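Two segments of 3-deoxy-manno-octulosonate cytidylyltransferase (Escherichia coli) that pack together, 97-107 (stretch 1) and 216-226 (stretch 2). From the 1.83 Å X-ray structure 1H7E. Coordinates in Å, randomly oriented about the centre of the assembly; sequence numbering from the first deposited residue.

Stretch 1 97-107: GDEPMIRPRDV
Stretch 2, residues 216-226: EVAATGPGVDT

Residues 97-107 run as a loop into a helix that starts at Pro 104, with Arg 103 at the N-cap position. A type I turn spans Glu 99 to Ile 102 (Pro 100 phi/psi -65/-17, Met 101 -96/17), closed by a weak bond from Ile 102 N to Glu 99 O (3.4 Å). Stretch 2 is largely extended, with Gly 221 at -81/159, Pro 222 at -66/120 and Gly 223 at -75/151. The two stretches run antiparallel: CA atoms pair Asp 98 with Val 224 (5.8 Å), Glu 99 with Gly 223 (4.5 Å), Met 101 with Gly 221 (5.6 Å) and Asp 106 with Val 217 (6.8 Å). One direct backbone hydrogen bond joins them, from Val 224 N to Asp 98 O (3.1 Å).

The two glycines permit this close approach: an ideal CB on Gly 221 would lie 3.0 Å from Met 101 CB, and one on Gly 223 3.2 Å from Glu 99 CG. Water 3 bridges Gly 221 N (2.9 Å) and Met 101 O (3.3 Å).

Arg 103 (chi1 to chi4 m, t, m, -99°) makes the main polar clasp. Its guanidinium edge meets consecutive carbonyls, NH1 donating to Ala 219 O (3.1 Å) and NH2 to Ala 218 O (2.9 Å). Asp 106 (chi1 m) steadies this group through a salt bridge, Arg 103 NH2 to Asp 106 OD2 (2.9 Å), and its OD1 accepts from water 4 (2.9 Å), which in turn accepts from Ala 218 N (2.9 Å). Compact apolar groups fit around this pair: Val 217 (m) sets CG1 3.7 Å from Asp 106 OD1, and Thr 220 (p) sets CG2 3.7 Å from Arg 103 NH2.

At the other end, buried Val 224 (t) packs CG2 against Pro 100 CD (4.0 Å). The contact buries 504 Å² in total.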

ATOM      1  N   GLY A  97      -4.450 -22.835  12.919  1.00 32.78           N
ATOM      2  CA  GLY A  97      -4.372 -24.105  13.613  1.00 33.37           C
ATOM      3  C   GLY A  97      -3.031 -24.796  13.523  1.00 38.70           C
ATOM      4  O   GLY A  97      -2.854 -25.872  14.110  1.00 39.41           O
ATOM      5  N   ASP A  98      -2.084 -24.178  12.812  1.00 38.99           N
ATOM      6  CA  ASP A  98      -0.744 -24.754  12.633  1.00 40.66           C
ATOM      7  C   ASP A  98       0.430 -23.963  13.236  1.00 40.22           C
ATOM      8  O   ASP A  98       1.593 -24.187  12.881  1.00 40.37           O
ATOM      9  CB  ASP A  98      -0.479 -25.097  11.148  1.00 43.00           C
ATOM     10  CG  ASP A  98      -0.508 -23.869  10.227  1.00 48.04           C
ATOM     11  OD1 ASP A  98      -0.721 -22.733  10.704  1.00 48.62           O
ATOM     12  OD2 ASP A  98      -0.312 -24.045   9.007  1.00 51.64           O
ATOM     13  N   GLU A  99       0.129 -23.039  14.145  1.00 38.52           N
ATOM     14  CA  GLU A  99       1.171 -22.267  14.815  1.00 39.47           C
ATOM     15  C   GLU A  99       1.020 -22.539  16.315  1.00 37.71           C
ATOM     16  O   GLU A  99       0.452 -21.735  17.065  1.00 36.31           O
ATOM     17  CB  GLU A  99       1.036 -20.772  14.508  1.00 44.04           C
ATOM     18  CG  GLU A  99       1.339 -20.385  13.061  1.00 54.49           C
ATOM     19  CD  GLU A  99       1.093 -18.897  12.792  1.00 61.43           C
ATOM     20  OE1 GLU A  99       1.656 -18.055  13.529  1.00 64.07           O
ATOM     21  OE2 GLU A  99       0.326 -18.564  11.854  1.00 64.40           O
ATOM     22  N   PRO A 100       1.541 -23.687  16.777  1.00 36.54           N
ATOM     23  CA  PRO A 100       1.464 -24.086  18.192  1.00 36.01           C
ATOM     24  C   PRO A 100       2.224 -23.198  19.172  1.00 34.92           C
ATOM     25  O   PRO A 100       1.989 -23.251  20.376  1.00 32.22           O
ATOM     26  CB  PRO A 100       2.053 -25.499  18.170  1.00 34.97           C
ATOM     27  CG  PRO A 100       3.120 -25.386  17.113  1.00 34.62           C
ATOM     28  CD  PRO A 100       2.381 -24.631  16.012  1.00 35.19           C
ATOM     29  N   MET A 101       3.142 -22.387  18.663  1.00 36.72           N
ATOM     30  CA  MET A 101       3.946 -21.542  19.538  1.00 41.95           C
ATOM     31  C   MET A 101       3.438 -20.118  19.720  1.00 42.13           C
ATOM     32  O   MET A 101       4.163 -19.246  20.203  1.00 42.37           O
ATOM     33  CB  MET A 101       5.410 -21.560  19.100  1.00 48.12           C
ATOM     34  CG  MET A 101       6.021 -22.958  19.199  1.00 55.38           C
ATOM     35  SD  MET A 101       7.795 -22.929  19.360  1.00 61.35           S
ATOM     36  CE  MET A 101       7.962 -22.064  20.977  1.00 60.88           C
ATOM     37  N   ILE A 102       2.174 -19.910  19.359  1.00 38.41           N
ATOM     38  CA  ILE A 102       1.505 -18.625  19.486  1.00 35.02           C
ATOM     39  C   ILE A 102       1.620 -18.118  20.935  1.00 32.94           C
ATOM     40  O   ILE A 102       1.495 -18.897  21.876  1.00 32.94           O
ATOM     41  CB  ILE A 102      -0.008 -18.779  19.081  1.00 38.80           C
ATOM     42  CG1 ILE A 102      -0.779 -17.489  19.328  1.00 41.41           C
ATOM     43  CG2 ILE A 102      -0.688 -19.887  19.881  1.00 36.40           C
ATOM     44  CD1 ILE A 102      -0.313 -16.355  18.474  1.00 50.39           C
ATOM     45  N   ARG A 103       1.939 -16.838  21.114  1.00 29.65           N
ATOM     46  CA  ARG A 103       2.029 -16.259  22.453  1.00 28.63           C
ATOM     47  C   ARG A 103       0.708 -15.599  22.831  1.00 27.11           C
ATOM     48  O   ARG A 103       0.268 -14.675  22.162  1.00 24.65           O
ATOM     49  CB  ARG A 103       3.120 -15.187  22.537  1.00 30.34           C
ATOM     50  CG  ARG A 103       4.550 -15.695  22.453  1.00 34.90           C
ATOM     51  CD  ARG A 103       5.529 -14.534  22.682  1.00 38.11           C
ATOM     52  NE  ARG A 103       5.419 -13.530  21.623  1.00 42.32           N
ATOM     53  CZ  ARG A 103       6.240 -13.436  20.577  1.00 42.90           C
ATOM     54  NH1 ARG A 103       7.263 -14.278  20.433  1.00 42.05           N
ATOM     55  NH2 ARG A 103       5.986 -12.543  19.635  1.00 41.22           N
ATOM     56  N   PRO A 104       0.065 -16.058  23.921  1.00 28.00           N
ATOM     57  CA  PRO A 104      -1.208 -15.491  24.377  1.00 24.90           C
ATOM     58  C   PRO A 104      -1.211 -13.969  24.491  1.00 23.82           C
ATOM     59  O   PRO A 104      -2.226 -13.320  24.199  1.00 19.55           O
ATOM     60  CB  PRO A 104      -1.388 -16.147  25.746  1.00 26.37           C
ATOM     61  CG  PRO A 104      -0.854 -17.524  25.503  1.00 26.68           C
ATOM     62  CD  PRO A 104       0.415 -17.260  24.708  1.00 25.78           C
ATOM     63  N   ARG A 105      -0.083 -13.399  24.909  1.00 22.78           N
ATOM     64  CA  ARG A 105       0.040 -11.946  25.069  1.00 25.94           C
ATOM     65  C   ARG A 105      -0.124 -11.191  23.749  1.00 21.14           C
ATOM     66  O   ARG A 105      -0.632 -10.076  23.730  1.00 21.61           O
ATOM     67  CB  ARG A 105       1.388 -11.594  25.722  1.00 36.75           C
ATOM     68  CG  ARG A 105       1.294 -10.915  27.117  1.00 51.74           C
ATOM     69  CD  ARG A 105       0.354 -11.637  28.133  1.00 61.61           C
ATOM     70  NE  ARG A 105       0.805 -12.976  28.541  1.00 70.22           N
ATOM     71  CZ  ARG A 105      -0.005 -13.965  28.932  1.00 72.24           C
ATOM     72  NH1 ARG A 105      -1.321 -13.785  28.978  1.00 73.58           N
ATOM     73  NH2 ARG A 105       0.496 -15.153  29.247  1.00 72.14           N
ATOM     74  N   ASP A 106       0.281 -11.805  22.644  1.00 17.38           N
ATOM     75  CA  ASP A 106       0.146 -11.161  21.331  1.00 19.30           C
ATOM     76  C   ASP A 106      -1.315 -11.065  20.912  1.00 18.96           C
ATOM     77  O   ASP A 106      -1.719 -10.089  20.268  1.00 14.54           O
ATOM     78  CB  ASP A 106       0.931 -11.918  20.254  1.00 20.78           C
ATOM     79  CG  ASP A 106       2.435 -11.825  20.447  1.00 23.88           C
ATOM     80  OD1 ASP A 106       2.904 -10.983  21.247  1.00 22.33           O
ATOM     81  OD2 ASP A 106       3.137 -12.612  19.786  1.00 27.71           O
ATOM     82  N   VAL A 107      -2.098 -12.096  21.232  1.00 17.22           N
ATOM     83  CA  VAL A 107      -3.520 -12.074  20.892  1.00 17.08           C
ATOM     84  C   VAL A 107      -4.214 -11.009  21.759  1.00 14.94           C
ATOM     85  O   VAL A 107      -5.117 -10.302  21.296  1.00 17.21           O
ATOM     86  CB  VAL A 107      -4.177 -13.469  21.075  1.00 18.14           C
ATOM     87  CG1 VAL A 107      -5.633 -13.420  20.647  1.00 14.27           C
ATOM     88  CG2 VAL A 107      -3.422 -14.514  20.273  1.00 18.15           C
ATOM     89  N   GLU A 216       2.511  -4.093  15.876  1.00 21.28           N
ATOM     90  CA  GLU A 216       3.827  -4.711  15.922  1.00 21.38           C
ATOM     91  C   GLU A 216       4.127  -5.466  17.225  1.00 21.16           C
ATOM     92  O   GLU A 216       3.901  -4.941  18.310  1.00 23.53           O
ATOM     93  CB  GLU A 216       4.904  -3.642  15.669  1.00 20.28           C
ATOM     94  CG  GLU A 216       6.271  -4.246  15.470  1.00 20.61           C
ATOM     95  CD  GLU A 216       7.359  -3.230  15.212  1.00 22.94           C
ATOM     96  OE1 GLU A 216       7.081  -2.100  14.775  1.00 20.68           O
ATOM     97  OE2 GLU A 216       8.519  -3.589  15.446  1.00 26.40           O
ATOM     98  N   VAL A 217       4.620  -6.702  17.102  1.00 20.31           N
ATOM     99  CA  VAL A 217       5.004  -7.528  18.255  1.00 21.95           C
ATOM    100  C   VAL A 217       6.420  -8.062  18.014  1.00 25.20           C
ATOM    101  O   VAL A 217       7.005  -7.794  16.964  1.00 20.59           O
ATOM    102  CB  VAL A 217       4.027  -8.713  18.481  1.00 21.72           C
ATOM    103  CG1 VAL A 217       2.637  -8.183  18.793  1.00 21.72           C
ATOM    104  CG2 VAL A 217       4.018  -9.662  17.284  1.00 17.19           C
ATOM    105  N   ALA A 218       6.976  -8.802  18.978  1.00 28.43           N
ATOM    106  CA  ALA A 218       8.324  -9.375  18.838  1.00 27.91           C
ATOM    107  C   ALA A 218       8.314 -10.543  17.835  1.00 30.95           C
ATOM    108  O   ALA A 218       7.246 -11.079  17.527  1.00 29.42           O
ATOM    109  CB  ALA A 218       8.824  -9.842  20.190  1.00 26.89           C
ATOM    110  N   ALA A 219       9.482 -10.910  17.298  1.00 30.48           N
ATOM    111  CA  ALA A 219       9.565 -12.018  16.344  1.00 36.91           C
ATOM    112  C   ALA A 219       8.886 -13.245  16.962  1.00 41.76           C
ATOM    113  O   ALA A 219       9.173 -13.610  18.102  1.00 41.64           O
ATOM    114  CB  ALA A 219      11.025 -12.330  15.998  1.00 34.82           C
ATOM    115  N   THR A 220       7.953 -13.841  16.229  1.00 46.69           N
ATOM    116  CA  THR A 220       7.215 -14.996  16.720  1.00 53.81           C
ATOM    117  C   THR A 220       8.002 -16.297  16.572  1.00 60.78           C
ATOM    118  O   THR A 220       9.125 -16.297  16.060  1.00 61.55           O
ATOM    119  CB  THR A 220       5.840 -15.122  16.010  1.00 52.49           C
ATOM    120  OG1 THR A 220       6.039 -15.240  14.598  1.00 50.74           O
ATOM    121  CG2 THR A 220       4.954 -13.897  16.305  1.00 50.00           C
ATOM    122  N   GLY A 221       7.421 -17.389  17.071  1.00 67.76           N
ATOM    123  CA  GLY A 221       8.058 -18.695  16.987  1.00 75.03           C
ATOM    124  C   GLY A 221       7.835 -19.323  15.624  1.00 80.31           C
ATOM    125  O   GLY A 221       6.904 -18.937  14.918  1.00 80.43           O
ATOM    126  N   PRO A 222       8.676 -20.287  15.213  1.00 85.04           N
ATOM    127  CA  PRO A 222       8.495 -20.921  13.903  1.00 88.30           C
ATOM    128  C   PRO A 222       7.194 -21.741  13.794  1.00 90.87           C
ATOM    129  O   PRO A 222       6.922 -22.623  14.618  1.00 90.90           O
ATOM    130  CB  PRO A 222       9.761 -21.779  13.767  1.00 87.77           C
ATOM    131  CG  PRO A 222      10.076 -22.147  15.185  1.00 87.15           C
ATOM    132  CD  PRO A 222       9.856 -20.837  15.906  1.00 86.50           C
ATOM    133  N   GLY A 223       6.346 -21.350  12.842  1.00 93.14           N
ATOM    134  CA  GLY A 223       5.095 -22.054  12.611  1.00 96.07           C
ATOM    135  C   GLY A 223       5.411 -23.354  11.891  1.00 98.02           C
ATOM    136  O   GLY A 223       6.405 -23.434  11.162  1.00 98.85           O
ATOM    137  N   VAL A 224       4.591 -24.381  12.096  1.00 98.78           N
ATOM    138  CA  VAL A 224       4.840 -25.671  11.460  1.00 98.99           C
ATOM    139  C   VAL A 224       4.277 -25.787  10.050  1.00 99.30           C
ATOM    140  O   VAL A 224       3.062 -25.774   9.849  1.00 99.35           O
ATOM    141  CB  VAL A 224       4.335 -26.842  12.330  1.00 98.89           C
ATOM    142  CG1 VAL A 224       4.689 -28.175  11.680  1.00 99.15           C
ATOM    143  CG2 VAL A 224       4.934 -26.750  13.730  1.00 98.50           C
ATOM    144  N   ASP A 225       5.182 -25.941   9.085  1.00 99.99           N
ATOM    145  CA  ASP A 225       4.839 -26.070   7.666  1.00100.00           C
ATOM    146  C   ASP A 225       5.659 -27.210   7.043  1.00 99.84           C
ATOM    147  O   ASP A 225       5.128 -28.054   6.315  1.00 99.14           O
ATOM    148  CB  ASP A 225       5.148 -24.752   6.934  1.00100.00           C
ATOM    149  CG  ASP A 225       3.944 -24.184   6.187  1.00100.00           C
ATOM    150  OD1 ASP A 225       2.798 -24.631   6.438  1.00100.00           O
ATOM    151  OD2 ASP A 225       4.150 -23.273   5.355  1.00100.00           O
ATOM    152  N   THR A 226       6.953 -27.228   7.359  1.00100.00           N
ATOM    153  CA  THR A 226       7.892 -28.237   6.856  1.00100.00           C
ATOM    154  C   THR A 226       8.454 -29.078   8.026  1.00100.00           C
ATOM    155  O   THR A 226       8.537 -28.584   9.159  1.00100.00           O
ATOM    156  CB  THR A 226       9.066 -27.543   6.075  1.00100.00           C
ATOM    157  OG1 THR A 226       9.909 -28.526   5.458  1.00100.00           O
ATOM    158  CG2 THR A 226       9.914 -26.683   7.004  1.00 99.45           C
TER
HETATM  159  O   HOH W   1       4.327 -16.306  13.117  1.00 50.50           O
HETATM  160  O   HOH W   2       4.145 -21.283  15.913  1.00 44.01           O
HETATM  161  O   HOH W   3       5.490 -16.462  19.082  1.00 46.71           O
HETATM  162  O   HOH W   4       5.620  -9.890  21.320  1.00 44.60           O